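Local coordinates for protein probable TonB-dependent siderophore receptor PirA (PDB 5FR8) that probably takes up iron by binding ferric siderophores at the outer membrane, possibly ferric enterobactin, as a TonB-dependent receptor, at residues D199-Y203 against R241-Q245; V370-W374 against A413-I417. All blocks are in the same frame, centred on the assembly; numbering follows the deposited sequence.

Interaction 1: residues D199-Y203 against R241-Q245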
# COMPACT_ATOMS: atom_id res chain seq x y z
N ASP A 199 36.21 -4.95 7.53
CA ASP A 199 35.79 -6.35 7.59
C ASP A 199 35.18 -6.75 8.92
O ASP A 199 34.97 -7.93 9.16
CB ASP A 199 36.97 -7.29 7.29
CG ASP A 199 37.50 -7.14 5.87
OD1 ASP A 199 36.74 -6.76 4.96
OD2 ASP A 199 38.71 -7.41 5.67
N VAL A 200 34.93 -5.81 9.81
CA VAL A 200 34.25 -6.17 11.04
C VAL A 200 33.19 -5.14 11.42
O VAL A 200 32.18 -5.50 12.03
CB VAL A 200 35.22 -6.41 12.25
CG1 VAL A 200 36.30 -7.43 11.88
CG2 VAL A 200 35.83 -5.11 12.74
N LEU A 201 33.40 -3.88 11.08
CA LEU A 201 32.40 -2.88 11.34
C LEU A 201 32.33 -1.88 10.20
O LEU A 201 33.32 -1.24 9.84
CB LEU A 201 32.70 -2.14 12.65
CG LEU A 201 31.52 -1.35 13.25
CD1 LEU A 201 30.72 -2.19 14.25
CD2 LEU A 201 32.00 -0.08 13.93
N SER A 202 31.14 -1.75 9.64
CA SER A 202 30.90 -0.91 8.47
C SER A 202 29.53 -0.27 8.61
O SER A 202 28.71 -0.72 9.41
CB SER A 202 30.98 -1.76 7.21
OG SER A 202 30.64 -3.09 7.51
N TYR A 203 29.30 0.81 7.87
CA TYR A 203 28.07 1.59 8.02
C TYR A 203 27.45 1.90 6.66
O TYR A 203 28.16 1.91 5.65
CB TYR A 203 28.37 2.91 8.70
CG TYR A 203 29.20 3.80 7.82
CD1 TYR A 203 30.56 3.63 7.73
CD2 TYR A 203 28.61 4.80 7.06
CE1 TYR A 203 31.33 4.41 6.91
CE2 TYR A 203 29.38 5.60 6.24
CZ TYR A 203 30.74 5.39 6.17
OH TYR A 203 31.54 6.16 5.38
N ARG A 241 22.64 2.61 9.22
CA ARG A 241 22.88 1.21 9.49
C ARG A 241 24.30 0.99 9.98
O ARG A 241 25.24 1.55 9.40
CB ARG A 241 22.74 0.42 8.23
CG ARG A 241 23.16 -1.03 8.39
CD ARG A 241 22.69 -1.84 7.19
NE ARG A 241 21.23 -1.94 7.15
CZ ARG A 241 20.54 -2.32 6.09
NH1 ARG A 241 21.15 -2.65 4.95
NH2 ARG A 241 19.22 -2.37 6.17
N LEU A 242 24.45 0.19 11.02
CA LEU A 242 25.77 -0.29 11.44
C LEU A 242 25.80 -1.79 11.32
O LEU A 242 24.89 -2.44 11.81
CB LEU A 242 26.08 0.05 12.89
CG LEU A 242 26.24 1.52 13.25
CD1 LEU A 242 26.52 1.62 14.75
CD2 LEU A 242 27.32 2.20 12.43
N ALA A 243 26.85 -2.32 10.70
CA ALA A 243 27.00 -3.75 10.51
C ALA A 243 28.23 -4.18 11.23
O ALA A 243 29.29 -3.57 11.07
CB ALA A 243 27.13 -4.06 9.05
N TRP A 244 28.09 -5.21 12.06
CA TRP A 244 29.16 -5.65 12.94
C TRP A 244 29.33 -7.14 12.80
O TRP A 244 28.39 -7.90 13.00
CB TRP A 244 28.79 -5.30 14.40
CG TRP A 244 29.81 -5.71 15.48
CD1 TRP A 244 31.16 -5.86 15.33
CD2 TRP A 244 29.53 -5.97 16.86
NE1 TRP A 244 31.73 -6.23 16.53
CE2 TRP A 244 30.75 -6.29 17.48
CE3 TRP A 244 28.36 -5.97 17.63
CZ2 TRP A 244 30.83 -6.62 18.81
CZ3 TRP A 244 28.45 -6.29 18.94
CH2 TRP A 244 29.68 -6.62 19.53
N GLN A 245 30.54 -7.56 12.45
CA GLN A 245 30.88 -8.98 12.42
C GLN A 245 31.54 -9.38 13.76
O GLN A 245 32.74 -9.19 13.95
CB GLN A 245 31.82 -9.27 11.25
CG GLN A 245 32.20 -10.73 11.07
CD GLN A 245 31.22 -11.51 10.20
OE1 GLN A 245 30.77 -11.03 9.16
NE2 GLN A 245 30.89 -12.72 10.63
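Leu201, Val200 and Ala243 give up the most surface where 199-203 runs antiparallel to 241-245. Val200 contributes through its carbonyl: its O accepts from Gln245 N at 2.7 Å and also lies 3.2 Å from Trp244 CA, in a CA-H...O contact. Val200 and Leu201 form a classic beta bulge with the residues just before them, on the side of strand 185-195, not with 241-245. Leu201 faces Trp244 in a non-hydrogen-bonded pair, CD1 resting 3.7 Å from Trp244 CB, while Leu201 CA approaches Ala243 O to 3.2 Å. This is the antiparallel pairing of loop-linked neighbours in a TonB-dependent receptor barrel: Leu201, Trp244, Tyr203 and Leu242 share one face of the wall, and Arg241, on the other, forms salt bridges to Asp255 and to Asp100 of the plug. Ala243 pairs with Ser202 by two hydrogen bonds, Ala243 N to Ser202 O (2.8 Å) and Ser202 N to Ala243 O (3.0 Å), and its small CB stays 4.0 Å from Ser202 OG on the plug-facing surface, where Val162 covers both.

Interaction 2: residues V370-W374 against A413-I417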
# COMPACT_ATOMS: atom_id res chain seq x y z
N VAL A 370 11.87 -23.04 10.46
CA VAL A 370 10.93 -22.99 11.58
C VAL A 370 11.06 -21.64 12.28
O VAL A 370 12.17 -21.16 12.50
CB VAL A 370 11.17 -24.15 12.54
CG1 VAL A 370 12.63 -24.19 12.95
CG2 VAL A 370 10.25 -24.04 13.74
N GLY A 371 9.94 -21.01 12.61
CA GLY A 371 9.96 -19.61 13.06
C GLY A 371 8.91 -19.16 14.07
O GLY A 371 7.85 -19.78 14.18
N THR A 372 9.23 -18.09 14.80
CA THR A 372 8.30 -17.47 15.74
C THR A 372 8.22 -16.00 15.46
O THR A 372 9.21 -15.38 15.06
CB THR A 372 8.78 -17.58 17.19
OG1 THR A 372 8.82 -18.96 17.57
CG2 THR A 372 7.83 -16.85 18.14
N GLU A 373 7.05 -15.43 15.71
CA GLU A 373 6.82 -14.00 15.55
C GLU A 373 5.91 -13.48 16.67
O GLU A 373 4.93 -14.14 17.03
CB GLU A 373 6.20 -13.72 14.18
CG GLU A 373 6.17 -12.25 13.79
CD GLU A 373 5.69 -12.03 12.35
OE1 GLU A 373 6.01 -12.85 11.44
OE2 GLU A 373 4.97 -11.02 12.15
N TRP A 374 6.25 -12.32 17.22
CA TRP A 374 5.43 -11.65 18.21
C TRP A 374 5.34 -10.20 17.83
O TRP A 374 6.37 -9.56 17.57
CB TRP A 374 6.04 -11.71 19.62
CG TRP A 374 5.42 -10.72 20.58
CD1 TRP A 374 5.81 -9.42 20.80
CD2 TRP A 374 4.30 -10.95 21.43
NE1 TRP A 374 4.99 -8.83 21.75
CE2 TRP A 374 4.05 -9.75 22.15
CE3 TRP A 374 3.47 -12.06 21.67
CZ2 TRP A 374 3.02 -9.63 23.07
CZ3 TRP A 374 2.44 -11.94 22.60
CH2 TRP A 374 2.22 -10.74 23.28
N ALA A 413 0.54 -13.42 18.13
CA ALA A 413 1.60 -14.37 18.33
C ALA A 413 1.50 -15.44 17.26
O ALA A 413 0.41 -15.95 16.99
CB ALA A 413 1.49 -14.98 19.70
N SER A 414 2.64 -15.76 16.64
CA SER A 414 2.66 -16.60 15.45
C SER A 414 3.81 -17.58 15.49
O SER A 414 4.86 -17.29 16.02
CB SER A 414 2.81 -15.74 14.19
OG SER A 414 1.97 -14.59 14.25
N ALA A 415 3.60 -18.76 14.92
CA ALA A 415 4.68 -19.71 14.64
C ALA A 415 4.42 -20.39 13.29
O ALA A 415 3.26 -20.52 12.86
CB ALA A 415 4.77 -20.76 15.74
N TYR A 416 5.48 -20.83 12.63
CA TYR A 416 5.34 -21.45 11.31
C TYR A 416 6.43 -22.47 11.04
O TYR A 416 7.51 -22.44 11.64
CB TYR A 416 5.33 -20.38 10.24
CG TYR A 416 6.54 -19.46 10.26
CD1 TYR A 416 6.59 -18.32 11.08
CD2 TYR A 416 7.62 -19.71 9.44
CE1 TYR A 416 7.68 -17.48 11.08
CE2 TYR A 416 8.72 -18.88 9.45
CZ TYR A 416 8.74 -17.77 10.26
OH TYR A 416 9.85 -16.97 10.24
N ILE A 417 6.13 -23.39 10.13
CA ILE A 417 7.10 -24.39 9.70
C ILE A 417 7.04 -24.52 8.18
O ILE A 417 5.98 -24.37 7.58
CB ILE A 417 6.86 -25.75 10.37
CG1 ILE A 417 7.90 -26.76 9.90
CG2 ILE A 417 5.47 -26.26 10.04
CD1 ILE A 417 8.05 -27.97 10.81
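Residues 413-417 pair antiparallel with 370-374 at all five positions. Ala413 opens with its CB 4.0 Å from CE3 of Trp374, its non-hydrogen-bonded partner. Ser414 pairs with Glu373 through two hydrogen bonds, Ser414 N to Glu373 O (2.8 Å) and Glu373 N to Ser414 O (2.9 Å). The CB atoms of Ser414 and Glu373 sit 3.9 Å apart, but their polar ends look elsewhere: Ser414 OG bonds to Asp436, and Glu373 makes salt bridges to Arg351 and Arg434 on the flanking strands. Ala415 meets Thr372 on the other face, its CA 3.2 Å from Gly371 O. Tyr416 buries the most surface. Besides two hydrogen bonds, Gly371 N to Tyr416 O and Tyr416 N to Gly371 O, both 3.0 Å, it lays its ring, in the p rotamer, over that glycine: Gly371 CA stands 3.8 Å from the ring centroid, a CH-pi contact. A CB there would clash with Tyr416 CZ, consistent with the mortise-tenon pairing known from outer-membrane barrels. Ile417 ends opposite Val370. The chemistry separates the faces: Glu373, Ser414 and the Gly371-Tyr416 pair on one; Val370, Ile417, Ala413, Ala415, Trp374 and the lone hydroxyl of Thr372 on the other, mostly apolar, consistent with lipid outside.

Overall arrangement
Both interactions join neighbouring strands of the one barrel sheet, which are linked by long loops of about 19 and 26 residues at the end opposite the short turns. Interaction 1 comes first in the chain; the four strands 250-264, 290-305, 308-323 and 343-361 separate its second strand from the first of interaction 2. Their centres are 28 Å apart and their nearest atoms about 18 Å, so the two do not touch. Interaction 1 lies beside the short turns, which in this family are periplasmic, 32 Å from the chain centre; interaction 2 is set further up its strands, 24 Å from it. Interaction 1 reaches the plug through Arg241, whereas Glu373 of interaction 2 pairs with arginines of neighbouring barrel strands.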